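Local coordinates for ethylbenzene dehydrogenase alpha-subunit (Aromatoleum aromaticum, PDB 2IVF), which belongs to the molybdopterin oxidoreductase family and binds a molybdenum atom, an iron/sulfur cluster and the organic ligands MGD and MD1, at residues S131-N136 with A653-K658; E657-T662 with V674-A679; V77-H82 with K93-V98. One frame throughout, in Å; residues are numbered along the deposited sequence.

Interaction 1 of 3, residues S131-N136 with A653-K658. With MD1 (phosphoric acid 4-(2-amino-4-oxo-3,4,5,6,-tetrahydro-pteridin-6-yl)-2-hydroxy-3,4-dimercapto-but-3-en-yl ester guanylate ester), chain N.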
loop_
_atom_site.group_PDB
_atom_site.type_symbol
_atom_site.label_atom_id
_atom_site.label_comp_id
_atom_site.label_asym_id
_atom_site.label_seq_id
_atom_site.Cartn_x
_atom_site.Cartn_y
_atom_site.Cartn_z
ATOM N N SER A 131 4.072 4.927 7.410
ATOM C CA SER A 131 5.232 4.716 8.279
ATOM C C SER A 131 6.564 5.126 7.624
ATOM O O SER A 131 7.622 5.054 8.280
ATOM C CB SER A 131 5.278 3.254 8.711
ATOM O OG SER A 131 4.172 2.938 9.544
ATOM N N ALA A 132 6.512 5.532 6.359
ATOM C CA ALA A 132 7.685 6.053 5.614
ATOM C C ALA A 132 7.412 7.413 4.984
ATOM O O ALA A 132 8.179 7.887 4.142
ATOM C CB ALA A 132 8.054 5.078 4.513
ATOM N N PHE A 133 6.366 8.086 5.442
ATOM C CA PHE A 133 5.971 9.348 4.848
ATOM C C PHE A 133 7.004 10.483 4.992
ATOM O O PHE A 133 7.074 11.374 4.170
ATOM C CB PHE A 133 4.593 9.805 5.381
ATOM C CG PHE A 133 4.037 10.867 4.520
ATOM C CD1 PHE A 133 3.531 10.513 3.296
ATOM C CD2 PHE A 133 4.130 12.204 4.861
ATOM C CE1 PHE A 133 3.073 11.492 2.406
ATOM C CE2 PHE A 133 3.685 13.177 3.975
ATOM C CZ PHE A 133 3.169 12.802 2.747
ATOM N N ASN A 134 7.878 10.422 5.997
ATOM C CA ASN A 134 8.954 11.373 6.069
ATOM C C ASN A 134 9.747 11.452 4.765
ATOM O O ASN A 134 10.289 12.493 4.419
ATOM C CB ASN A 134 9.896 10.981 7.220
ATOM C CG ASN A 134 10.768 9.747 6.889
ATOM O OD1 ASN A 134 10.452 8.610 7.276
ATOM N ND2 ASN A 134 11.908 9.994 6.252
ATOM N N ASN A 135 9.791 10.350 4.008
ATOM C CA ASN A 135 10.522 10.324 2.746
ATOM C C ASN A 135 9.826 11.101 1.679
ATOM O O ASN A 135 10.486 11.692 0.832
ATOM C CB ASN A 135 10.725 8.884 2.319
ATOM C CG ASN A 135 11.561 8.139 3.313
ATOM O OD1 ASN A 135 12.756 8.399 3.420
ATOM N ND2 ASN A 135 10.926 7.334 4.155
ATOM N N ASN A 136 8.499 11.143 1.741
ATOM C CA ASN A 136 7.742 11.991 0.822
ATOM C C ASN A 136 8.063 13.465 1.020
ATOM O O ASN A 136 8.207 14.231 0.061
ATOM C CB ASN A 136 6.248 11.792 0.983
ATOM C CG ASN A 136 5.761 10.486 0.397
ATOM O OD1 ASN A 136 6.098 9.440 0.906
ATOM N ND2 ASN A 136 4.930 10.553 -0.652
ATOM N N ALA A 653 1.437 22.560 0.970
ATOM C CA ALA A 653 1.927 21.950 2.170
ATOM C C ALA A 653 1.407 20.510 2.181
ATOM O O ALA A 653 0.306 20.245 1.710
ATOM C CB ALA A 653 1.426 22.757 3.376
ATOM N N TRP A 654 2.194 19.562 2.687
ATOM C CA TRP A 654 1.773 18.163 2.680
ATOM C C TRP A 654 1.440 17.705 4.116
ATOM O O TRP A 654 1.308 18.509 5.031
ATOM C CB TRP A 654 2.897 17.297 2.066
ATOM C CG TRP A 654 2.444 16.210 1.161
ATOM C CD1 TRP A 654 1.184 15.698 1.046
ATOM C CD2 TRP A 654 3.253 15.484 0.230
ATOM N NE1 TRP A 654 1.150 14.731 0.099
ATOM C CE2 TRP A 654 2.403 14.589 -0.441
ATOM C CE3 TRP A 654 4.616 15.524 -0.120
ATOM C CZ2 TRP A 654 2.863 13.706 -1.414
ATOM C CZ3 TRP A 654 5.083 14.636 -1.095
ATOM C CH2 TRP A 654 4.203 13.757 -1.739
ATOM N N TYR A 655 1.344 16.401 4.327
ATOM C CA TYR A 655 0.952 15.884 5.647
ATOM C C TYR A 655 2.066 16.199 6.626
ATOM O O TYR A 655 3.262 16.152 6.280
ATOM C CB TYR A 655 0.610 14.377 5.636
ATOM C CG TYR A 655 -0.136 13.958 4.392
ATOM C CD1 TYR A 655 -1.041 14.819 3.754
ATOM C CD2 TYR A 655 0.102 12.722 3.815
ATOM C CE1 TYR A 655 -1.686 14.440 2.609
ATOM C CE2 TYR A 655 -0.533 12.344 2.672
ATOM C CZ TYR A 655 -1.403 13.191 2.075
ATOM O OH TYR A 655 -1.969 12.785 0.944
ATOM N N TYR A 656 1.654 16.556 7.837
ATOM C CA TYR A 656 2.557 16.962 8.937
ATOM C C TYR A 656 2.993 18.404 8.832
ATOM O O TYR A 656 3.663 18.925 9.744
ATOM C CB TYR A 656 3.842 16.151 9.046
ATOM C CG TYR A 656 3.795 14.645 9.049
ATOM C CD1 TYR A 656 2.621 13.931 9.310
ATOM C CD2 TYR A 656 4.974 13.929 8.818
ATOM C CE1 TYR A 656 2.614 12.539 9.294
ATOM C CE2 TYR A 656 4.994 12.566 8.791
ATOM C CZ TYR A 656 3.807 11.851 9.056
ATOM O OH TYR A 656 3.827 10.489 9.050
ATOM N N GLU A 657 2.630 19.070 7.748
ATOM C CA GLU A 657 3.121 20.439 7.459
ATOM C C GLU A 657 2.004 21.471 7.510
ATOM O O GLU A 657 2.205 22.654 7.182
ATOM C CB GLU A 657 3.748 20.500 6.084
ATOM C CG GLU A 657 5.003 19.648 5.915
ATOM C CD GLU A 657 5.586 19.725 4.518
ATOM O OE1 GLU A 657 4.838 20.069 3.590
ATOM O OE2 GLU A 657 6.798 19.432 4.349
ATOM N N LYS A 658 0.821 21.004 7.913
ATOM C CA LYS A 658 -0.378 21.821 8.035
ATOM C C LYS A 658 -1.354 21.140 8.969
ATOM O O LYS A 658 -1.461 19.910 9.021
ATOM C CB LYS A 658 -1.028 22.028 6.681
ATOM C CG LYS A 658 -1.542 20.759 6.038
ATOM C CD LYS A 658 -1.818 21.002 4.514
ATOM C CE LYS A 658 -2.201 19.664 3.921
ATOM N NZ LYS A 658 -2.272 19.693 2.429
HETATM P PB MD1 N . -7.038 10.649 -7.705
HETATM O O3B MD1 N . -5.623 10.169 -7.184
HETATM O O1B MD1 N . -7.731 11.288 -6.556
HETATM O O2B MD1 N . -6.974 11.273 -9.046
HETATM O O3A MD1 N . -7.755 9.257 -7.954
HETATM C C10 MD1 N . -8.523 8.577 -6.937
HETATM C C11 MD1 N . -8.853 7.232 -7.564
HETATM O O11 MD1 N . -7.606 6.469 -7.424
HETATM C C12 MD1 N . -9.928 6.536 -6.774
HETATM S S12 MD1 N . -10.339 7.020 -5.186
HETATM C C13 MD1 N . -10.577 5.435 -7.274
HETATM S S13 MD1 N . -11.749 4.600 -6.392
HETATM C C14 MD1 N . -10.324 4.908 -8.634
HETATM N N15 MD1 N . -9.840 3.576 -8.771
HETATM C C16 MD1 N . -9.465 3.075 -9.990
HETATM C C15 MD1 N . -9.124 1.737 -10.049
HETATM O O14 MD1 N . -9.166 1.000 -9.027
HETATM N N17 MD1 N . -8.682 1.315 -11.261
HETATM C C17 MD1 N . -8.654 2.158 -12.372
HETATM N N16 MD1 N . -8.230 1.628 -13.511
HETATM N N18 MD1 N . -9.039 3.442 -12.286
HETATM C C20 MD1 N . -9.445 3.896 -11.120
HETATM N N8 MD1 N . -9.885 5.179 -11.038
HETATM C C7 MD1 N . -10.284 5.837 -9.823
HETATM P PA MD1 N . -4.117 10.640 -7.498
HETATM O O1A MD1 N . -3.328 10.225 -6.299
HETATM O O2A MD1 N . -3.723 10.061 -8.802
HETATM O "O5'" MD1 N . -4.152 12.214 -7.621
HETATM C "C5'" MD1 N . -4.351 12.937 -6.412
HETATM C "C4'" MD1 N . -3.328 13.990 -6.292
HETATM O "O4'" MD1 N . -3.537 14.512 -4.985
HETATM C "C1'" MD1 N . -2.248 14.970 -4.576
HETATM N N9 MD1 N . -2.108 15.176 -3.128
HETATM C C4 MD1 N . -2.093 16.375 -2.565
HETATM N N3 MD1 N . -2.221 17.597 -3.134
HETATM C C2 MD1 N . -2.193 18.694 -2.376
HETATM N N2 MD1 N . -2.336 19.925 -2.936
HETATM N N1 MD1 N . -1.947 18.545 -1.025
HETATM C C6 MD1 N . -1.806 17.337 -0.386
HETATM O O6 MD1 N . -1.661 17.314 0.837
HETATM C C5 MD1 N . -1.891 16.189 -1.188
HETATM N N7 MD1 N . -1.784 14.883 -0.968
HETATM C C8 MD1 N . -1.928 14.281 -2.152
HETATM C "C2'" MD1 N . -1.288 13.874 -5.028
HETATM O "O2'" MD1 N . 0.074 14.333 -5.210
HETATM C "C3'" MD1 N . -1.938 13.342 -6.314
HETATM O "O3'" MD1 N . -1.219 13.762 -7.503
#
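The hydroxyl of Tyr-656 is gripped twice, by the carboxylate of Glu-106 and by NE2 of His-82, and the ring held in this way turns a face to Phe-133. Tyr-656 OH lies 3.8 Å from Phe-133 CB, while Phe-133 CD2 stands above the rim of the tyrosine ring in an edge-to-face pair. Phe-133 CG is anti to its backbone N (chi1 -165°), and its CZ sits over the centre of the Trp-654 ring system, 3.7 Å from Trp-654 CD2. That is a second T-shaped stack, with planes at 83°. Tyr-655 meets Phe-133 differently: the rings are near parallel but slid apart, and contact is tight where Tyr-655 CD2 comes within 3.2 Å of Phe-133 CZ. These four residues form an aromatic cluster, three of them supplied by a type II beta turn, Trp-654 to Glu-657. Glu-657 OE1 braces the turn by accepting a nearly straight 2.8 Å bond from Trp-654 N. Asn-136 adds a CH-pi contact, its CB off-centre over the six-membered ring of Trp-654. Beyond the cluster lies the ligand MD1, whose N7 lies 2.8 Å from Tyr-655 OH; that hydroxyl is hydrogen-bonded to His-194 O. Lys-658 NZ donates to MD1 O6 at 2.9 Å and to Ala-653 O at 2.7 Å, and forms a salt bridge with Glu-687.

Interaction 2 of 3, residues E657-T662 with V674-A679. With MD1 (phosphoric acid 4-(2-amino-4-oxo-3,4,5,6,-tetrahydro-pteridin-6-yl)-2-hydroxy-3,4-dimercapto-but-3-en-yl ester guanylate ester), chain N.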
loop_
_atom_site.group_PDB
_atom_site.type_symbol
_atom_site.label_atom_id
_atom_site.label_comp_id
_atom_site.label_asym_id
_atom_site.label_seq_id
_atom_site.Cartn_x
_atom_site.Cartn_y
_atom_site.Cartn_z
ATOM N N GLU A 657 2.630 19.070 7.748
ATOM C CA GLU A 657 3.121 20.439 7.459
ATOM C C GLU A 657 2.004 21.471 7.510
ATOM O O GLU A 657 2.205 22.654 7.182
ATOM C CB GLU A 657 3.748 20.500 6.084
ATOM C CG GLU A 657 5.003 19.648 5.915
ATOM C CD GLU A 657 5.586 19.725 4.518
ATOM O OE1 GLU A 657 4.838 20.069 3.590
ATOM O OE2 GLU A 657 6.798 19.432 4.349
ATOM N N LYS A 658 0.821 21.004 7.913
ATOM C CA LYS A 658 -0.378 21.821 8.035
ATOM C C LYS A 658 -1.354 21.140 8.969
ATOM O O LYS A 658 -1.461 19.910 9.021
ATOM C CB LYS A 658 -1.028 22.028 6.681
ATOM C CG LYS A 658 -1.542 20.759 6.038
ATOM C CD LYS A 658 -1.818 21.002 4.514
ATOM C CE LYS A 658 -2.201 19.664 3.921
ATOM N NZ LYS A 658 -2.272 19.693 2.429
ATOM N N HIS A 659 -2.072 21.936 9.750
ATOM C CA HIS A 659 -3.056 21.339 10.683
ATOM C C HIS A 659 -4.182 20.718 9.863
ATOM O O HIS A 659 -4.630 21.296 8.845
ATOM C CB HIS A 659 -3.648 22.373 11.589
ATOM C CG HIS A 659 -2.643 23.132 12.382
ATOM N ND1 HIS A 659 -2.004 24.250 11.889
ATOM C CD2 HIS A 659 -2.180 22.950 13.640
ATOM C CE1 HIS A 659 -1.175 24.715 12.806
ATOM N NE2 HIS A 659 -1.274 23.958 13.885
ATOM N N GLU A 660 -4.608 19.528 10.285
ATOM C CA GLU A 660 -5.709 18.830 9.630
ATOM C C GLU A 660 -6.337 17.821 10.554
ATOM O O GLU A 660 -5.908 17.623 11.688
ATOM C CB GLU A 660 -5.188 18.117 8.359
ATOM C CG GLU A 660 -5.453 18.843 7.055
ATOM C CD GLU A 660 -6.927 18.837 6.682
ATOM O OE1 GLU A 660 -7.715 18.197 7.410
ATOM O OE2 GLU A 660 -7.296 19.467 5.673
ATOM N N MET A 661 -7.393 17.186 10.054
ATOM C CA MET A 661 -8.014 16.101 10.761
ATOM C C MET A 661 -8.319 15.050 9.727
ATOM O O MET A 661 -8.709 15.407 8.615
ATOM C CB MET A 661 -9.316 16.591 11.317
ATOM C CG MET A 661 -9.997 15.686 12.233
ATOM S SD MET A 661 -11.285 16.677 13.051
ATOM C CE MET A 661 -12.265 17.105 11.655
ATOM N N THR A 662 -8.161 13.777 10.078
ATOM C CA THR A 662 -8.487 12.714 9.138
ATOM C C THR A 662 -10.010 12.642 8.901
ATOM O O THR A 662 -10.779 13.341 9.536
ATOM C CB THR A 662 -7.972 11.406 9.644
ATOM O OG1 THR A 662 -8.522 11.171 10.938
ATOM C CG2 THR A 662 -6.454 11.452 9.747
ATOM N N VAL A 674 -3.824 16.036 12.941
ATOM C CA VAL A 674 -2.589 16.143 12.240
ATOM C C VAL A 674 -2.045 17.522 12.554
ATOM O O VAL A 674 -2.614 18.535 12.170
ATOM C CB VAL A 674 -2.727 15.936 10.721
ATOM C CG1 VAL A 674 -1.339 16.068 10.049
ATOM C CG2 VAL A 674 -3.389 14.592 10.349
ATOM N N ASP A 675 -0.935 17.543 13.272
ATOM C CA ASP A 675 -0.327 18.774 13.653
ATOM C C ASP A 675 0.493 19.347 12.497
ATOM O O ASP A 675 0.881 18.644 11.558
ATOM C CB ASP A 675 0.571 18.586 14.894
ATOM C CG ASP A 675 0.684 19.844 15.751
ATOM O OD1 ASP A 675 0.244 20.954 15.362
ATOM O OD2 ASP A 675 1.262 19.730 16.855
ATOM N N ARG A 676 0.774 20.627 12.612
ATOM C CA ARG A 676 1.822 21.235 11.821
ATOM C C ARG A 676 3.158 20.972 12.577
ATOM O O ARG A 676 3.567 21.754 13.410
ATOM C CB ARG A 676 1.502 22.710 11.641
ATOM C CG ARG A 676 2.434 23.470 10.705
ATOM C CD ARG A 676 2.003 24.926 10.647
ATOM N NE ARG A 676 2.727 25.727 9.669
ATOM C CZ ARG A 676 3.851 26.416 9.912
ATOM N NH1 ARG A 676 4.445 26.381 11.098
ATOM N NH2 ARG A 676 4.395 27.130 8.951
ATOM N N SER A 677 3.817 19.863 12.274
ATOM C CA SER A 677 5.068 19.469 12.940
ATOM C C SER A 677 6.232 20.316 12.487
ATOM O O SER A 677 7.061 20.684 13.285
ATOM C CB SER A 677 5.394 17.993 12.688
ATOM O OG SER A 677 4.489 17.149 13.350
ATOM N N VAL A 678 6.231 20.680 11.216
ATOM C CA VAL A 678 7.283 21.486 10.602
ATOM C C VAL A 678 6.616 22.421 9.609
ATOM O O VAL A 678 5.497 22.130 9.161
ATOM C CB VAL A 678 8.283 20.592 9.843
ATOM C CG1 VAL A 678 9.062 19.674 10.811
ATOM C CG2 VAL A 678 7.535 19.791 8.798
ATOM N N ALA A 679 7.269 23.548 9.323
ATOM C CA ALA A 679 6.804 24.522 8.354
ATOM C C ALA A 679 6.857 23.856 6.995
ATOM O O ALA A 679 7.769 23.049 6.733
ATOM C CB ALA A 679 7.690 25.824 8.356
HETATM P PB MD1 N . -7.038 10.649 -7.705
HETATM O O3B MD1 N . -5.623 10.169 -7.184
HETATM O O1B MD1 N . -7.731 11.288 -6.556
HETATM O O2B MD1 N . -6.974 11.273 -9.046
HETATM O O3A MD1 N . -7.755 9.257 -7.954
HETATM C C10 MD1 N . -8.523 8.577 -6.937
HETATM C C11 MD1 N . -8.853 7.232 -7.564
HETATM O O11 MD1 N . -7.606 6.469 -7.424
HETATM C C12 MD1 N . -9.928 6.536 -6.774
HETATM S S12 MD1 N . -10.339 7.020 -5.186
HETATM C C13 MD1 N . -10.577 5.435 -7.274
HETATM S S13 MD1 N . -11.749 4.600 -6.392
HETATM C C14 MD1 N . -10.324 4.908 -8.634
HETATM N N15 MD1 N . -9.840 3.576 -8.771
HETATM C C16 MD1 N . -9.465 3.075 -9.990
HETATM C C15 MD1 N . -9.124 1.737 -10.049
HETATM O O14 MD1 N . -9.166 1.000 -9.027
HETATM N N17 MD1 N . -8.682 1.315 -11.261
HETATM C C17 MD1 N . -8.654 2.158 -12.372
HETATM N N16 MD1 N . -8.230 1.628 -13.511
HETATM N N18 MD1 N . -9.039 3.442 -12.286
HETATM C C20 MD1 N . -9.445 3.896 -11.120
HETATM N N8 MD1 N . -9.885 5.179 -11.038
HETATM C C7 MD1 N . -10.284 5.837 -9.823
HETATM P PA MD1 N . -4.117 10.640 -7.498
HETATM O O1A MD1 N . -3.328 10.225 -6.299
HETATM O O2A MD1 N . -3.723 10.061 -8.802
HETATM O "O5'" MD1 N . -4.152 12.214 -7.621
HETATM C "C5'" MD1 N . -4.351 12.937 -6.412
HETATM C "C4'" MD1 N . -3.328 13.990 -6.292
HETATM O "O4'" MD1 N . -3.537 14.512 -4.985
HETATM C "C1'" MD1 N . -2.248 14.970 -4.576
HETATM N N9 MD1 N . -2.108 15.176 -3.128
HETATM C C4 MD1 N . -2.093 16.375 -2.565
HETATM N N3 MD1 N . -2.221 17.597 -3.134
HETATM C C2 MD1 N . -2.193 18.694 -2.376
HETATM N N2 MD1 N . -2.336 19.925 -2.936
HETATM N N1 MD1 N . -1.947 18.545 -1.025
HETATM C C6 MD1 N . -1.806 17.337 -0.386
HETATM O O6 MD1 N . -1.661 17.314 0.837
HETATM C C5 MD1 N . -1.891 16.189 -1.188
HETATM N N7 MD1 N . -1.784 14.883 -0.968
HETATM C C8 MD1 N . -1.928 14.281 -2.152
HETATM C "C2'" MD1 N . -1.288 13.874 -5.028
HETATM O "O2'" MD1 N . 0.074 14.333 -5.210
HETATM C "C3'" MD1 N . -1.938 13.342 -6.314
HETATM O "O3'" MD1 N . -1.219 13.762 -7.503
HETATM O O HOH W 1 1.066 25.128 7.237
HETATM O O HOH W 2 -0.106 23.283 16.563
#
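Glu-660 and Val-674 are joined through their backbones, each N donating to the other's O: Glu-660 N to Val-674 O and Val-674 N to Glu-660 O, both 2.9 Å. They form an antiparallel hydrogen-bonded pair, and the axes of 659-661 and 674-676 run almost exactly against each other. Weaker CH...O contacts extend the seam. His-659 CA approaches Val-674 O at 3.2 Å, and Glu-657 CA points its hydrogen at Val-678 O from 3.4 Å, a buried oxygen with no polar partner in the model.

Among the side chains, Arg-676 packs over one face of the His-659 imidazole. Its CB makes a CH-pi contact there, 3.5 Å from His-659 CE1 and set toward the rim. Apolar contact is modest: Glu-657 CG meets the Val-678 CG2 methyl at 3.8 Å, and the CB atoms of Glu-660 and Val-674 touch. Beyond CB, Glu-660 bends at chi2 (-70°), which swings CD away from Val-674. Its carboxylate then binds Met-661 N, Ser-197 OG and Ile-198 N.

Water completes the polar links. One molecule lies in the imidazole plane and joins His-659 NE2 to Asp-675, donating to Asp-675 OD1 at 2.6 Å; the other carboxylate oxygen of this aspartate is held by Asn-78. A second molecule donates to Glu-657 O and accepts from Arg-676 NE at 3.0 Å, in the guanidinium plane. The chain turns a corner at Lys-658, between the MD1 pocket and these strands, which form a beta hairpin in a three-stranded antiparallel sheet completed by strand 767-769.

Interaction 3 of 3, residues V77-H82 with K93-V98. With SF4 (iron/sulfur cluster), chain K.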
loop_
_atom_site.group_PDB
_atom_site.type_symbol
_atom_site.label_atom_id
_atom_site.label_comp_id
_atom_site.label_asym_id
_atom_site.label_seq_id
_atom_site.Cartn_x
_atom_site.Cartn_y
_atom_site.Cartn_z
ATOM N N VAL A 77 8.323 15.575 19.368
ATOM C CA VAL A 77 7.369 14.644 18.794
ATOM C C VAL A 77 6.031 15.343 18.808
ATOM O O VAL A 77 5.659 15.961 19.813
ATOM C CB VAL A 77 7.274 13.314 19.586
ATOM C CG1 VAL A 77 6.245 12.422 18.940
ATOM C CG2 VAL A 77 8.650 12.621 19.680
ATOM N N ASN A 78 5.345 15.268 17.680
ATOM C CA ASN A 78 3.975 15.788 17.498
ATOM C C ASN A 78 3.063 14.689 16.987
ATOM O O ASN A 78 3.537 13.655 16.512
ATOM C CB ASN A 78 3.993 16.877 16.425
ATOM C CG ASN A 78 4.834 18.087 16.832
ATOM O OD1 ASN A 78 6.017 18.130 16.578
ATOM N ND2 ASN A 78 4.212 19.069 17.434
ATOM N N TRP A 79 1.757 14.950 16.991
ATOM C CA TRP A 79 0.819 14.047 16.390
ATOM C C TRP A 79 0.782 14.227 14.882
ATOM O O TRP A 79 0.788 15.331 14.369
ATOM C CB TRP A 79 -0.614 14.300 16.899
ATOM C CG TRP A 79 -0.850 14.004 18.314
ATOM C CD1 TRP A 79 -1.414 14.838 19.220
ATOM C CD2 TRP A 79 -0.539 12.806 19.006
ATOM N NE1 TRP A 79 -1.532 14.202 20.437
ATOM C CE2 TRP A 79 -0.996 12.958 20.331
ATOM C CE3 TRP A 79 0.051 11.589 18.625
ATOM C CZ2 TRP A 79 -0.848 11.970 21.288
ATOM C CZ3 TRP A 79 0.174 10.606 19.581
ATOM C CH2 TRP A 79 -0.278 10.795 20.880
ATOM N N GLY A 80 0.741 13.105 14.174
ATOM C CA GLY A 80 0.508 13.154 12.753
ATOM C C GLY A 80 -0.317 11.989 12.258
ATOM O O GLY A 80 -0.518 10.994 12.933
ATOM N N SER A 81 -0.842 12.192 11.065
ATOM C CA SER A 81 -1.511 11.178 10.290
ATOM C C SER A 81 -1.440 11.643 8.829
ATOM O O SER A 81 -0.761 12.648 8.524
ATOM C CB SER A 81 -2.962 10.942 10.739
ATOM O OG SER A 81 -3.421 9.703 10.244
ATOM N N HIS A 82 -2.097 10.904 7.937
ATOM C CA HIS A 82 -2.039 11.135 6.484
ATOM C C HIS A 82 -3.449 11.404 5.936
ATOM O O HIS A 82 -4.385 10.744 6.330
ATOM C CB HIS A 82 -1.337 9.918 5.874
ATOM C CG HIS A 82 -0.184 9.441 6.713
ATOM N ND1 HIS A 82 -0.213 8.279 7.471
ATOM C CD2 HIS A 82 0.975 10.062 7.034
ATOM C CE1 HIS A 82 0.896 8.192 8.184
ATOM N NE2 HIS A 82 1.649 9.247 7.915
ATOM N N LYS A 93 -3.027 7.256 14.082
ATOM C CA LYS A 93 -2.324 8.255 14.844
ATOM C C LYS A 93 -0.842 7.887 14.948
ATOM O O LYS A 93 -0.506 6.777 15.402
ATOM C CB LYS A 93 -2.906 8.367 16.235
ATOM C CG LYS A 93 -2.337 9.594 17.012
ATOM C CD LYS A 93 -3.135 9.893 18.301
ATOM C CE LYS A 93 -2.953 8.775 19.339
ATOM N NZ LYS A 93 -3.325 9.155 20.737
ATOM N N PHE A 94 0.010 8.795 14.498
ATOM C CA PHE A 94 1.454 8.613 14.581
ATOM C C PHE A 94 2.119 9.641 15.453
ATOM O O PHE A 94 1.668 10.775 15.573
ATOM C CB PHE A 94 2.096 8.738 13.209
ATOM C CG PHE A 94 1.971 7.498 12.359
ATOM C CD1 PHE A 94 0.776 7.129 11.872
ATOM C CD2 PHE A 94 3.072 6.694 12.098
ATOM C CE1 PHE A 94 0.649 6.019 11.089
ATOM C CE2 PHE A 94 2.951 5.578 11.319
ATOM C CZ PHE A 94 1.727 5.233 10.824
ATOM N N TYR A 95 3.244 9.221 15.993
ATOM C CA TYR A 95 4.221 10.120 16.562
ATOM C C TYR A 95 5.036 10.542 15.385
ATOM O O TYR A 95 5.498 9.696 14.615
ATOM C CB TYR A 95 5.104 9.398 17.520
ATOM C CG TYR A 95 4.426 8.931 18.753
ATOM C CD1 TYR A 95 3.728 9.833 19.585
ATOM C CD2 TYR A 95 4.522 7.605 19.155
ATOM C CE1 TYR A 95 3.113 9.397 20.736
ATOM C CE2 TYR A 95 3.972 7.200 20.309
ATOM C CZ TYR A 95 3.256 8.084 21.095
ATOM O OH TYR A 95 2.657 7.638 22.244
ATOM N N VAL A 96 5.161 11.845 15.217
ATOM C CA VAL A 96 6.021 12.448 14.197
ATOM C C VAL A 96 7.242 13.006 14.885
ATOM O O VAL A 96 7.143 13.909 15.761
ATOM C CB VAL A 96 5.263 13.548 13.424
ATOM C CG1 VAL A 96 6.197 14.229 12.327
ATOM C CG2 VAL A 96 4.003 12.893 12.787
ATOM N N TYR A 97 8.404 12.452 14.541
ATOM C CA TYR A 97 9.662 12.748 15.252
ATOM C C TYR A 97 10.453 13.758 14.460
ATOM O O TYR A 97 10.803 13.514 13.317
ATOM C CB TYR A 97 10.540 11.509 15.409
ATOM C CG TYR A 97 9.955 10.412 16.226
ATOM C CD1 TYR A 97 9.008 9.551 15.676
ATOM C CD2 TYR A 97 10.412 10.174 17.510
ATOM C CE1 TYR A 97 8.496 8.529 16.387
ATOM C CE2 TYR A 97 9.893 9.109 18.277
ATOM C CZ TYR A 97 8.941 8.296 17.696
ATOM O OH TYR A 97 8.407 7.263 18.395
ATOM N N VAL A 98 10.688 14.913 15.066
ATOM C CA VAL A 98 11.340 16.012 14.375
ATOM C C VAL A 98 12.730 16.144 14.947
ATOM O O VAL A 98 12.905 16.110 16.151
ATOM C CB VAL A 98 10.578 17.331 14.585
ATOM C CG1 VAL A 98 11.391 18.539 14.035
ATOM C CG2 VAL A 98 9.188 17.245 13.989
HETATM FE FE1 SF4 K . -1.499 4.220 5.973
HETATM FE FE2 SF4 K . -2.978 4.790 8.177
HETATM FE FE3 SF4 K . -1.640 6.747 6.963
HETATM FE FE4 SF4 K . -3.822 5.623 5.736
HETATM S S1 SF4 K . -3.847 6.898 7.606
HETATM S S2 SF4 K . -1.732 6.128 4.778
HETATM S S3 SF4 K . -3.612 3.472 6.486
HETATM S S4 SF4 K . -0.698 4.936 8.029
#
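Gly-80 and Val-96 mark the tight side of this strand pair: with no side chain on the glycine, the Val-96 CG2 methyl closes to 3.5 Å from Gly-80 CA. Next to them His-82 CE1 reaches over a face of the Phe-94 ring, 3.6 Å from Phe-94 CE1, in an edge-to-face pair. His-82 ND1 binds iron FE3 of the iron/sulfur cluster at 2.2 Å, and Phe-94 CE1 rests 3.5 Å from cluster sulfur S4. The two strands are antiparallel and flank the loop that brings Cys-86 and Cys-92 into the cluster pocket; a histidine ligand to this cluster is also known in related nitrate reductases. Backbone bonds run both ways between Asn-78 and Val-96, and between Gly-80 and Phe-94. On the other face Val-77 and Trp-79 keep some exposure, while Tyr-95 and Tyr-97 are buried. Here Lys-93 lays its CD over the rim of the Trp-79 ring, and the bend at chi3 (68°) turns CE along it, with NZ in an off-centre cation-pi contact. Lys-93 NZ also binds Glu-765 O and Gln-111. Tyr-95 lies alongside Trp-79, near parallel but slid apart, its CE1 3.4 Å from Trp-79 CZ3, and Leu-349 of the beta-subunit packs on Val-77, Tyr-95 and Tyr-97.

How the interactions relate
From the N terminus, interaction 3 comes first, closing a short loop between strands 76-80 and 94-99. After it the chain opens interaction 1 at 131-136 and returns to it only at 653-658, a loop of over five hundred residues. Interaction 2 follows at once, since Glu-657 and Lys-658 belong to both, and closes the beta hairpin of strands 659-661 and 670-676. The loops run in series; none nests in or crosses another. In space the three centres lie about 9 Å apart. Asp-675 N probably bonds to Trp-79 O, setting the hairpin against the N-terminal sheet, and Tyr-656 O to Ser-677 N, linking interactions 1 and 2.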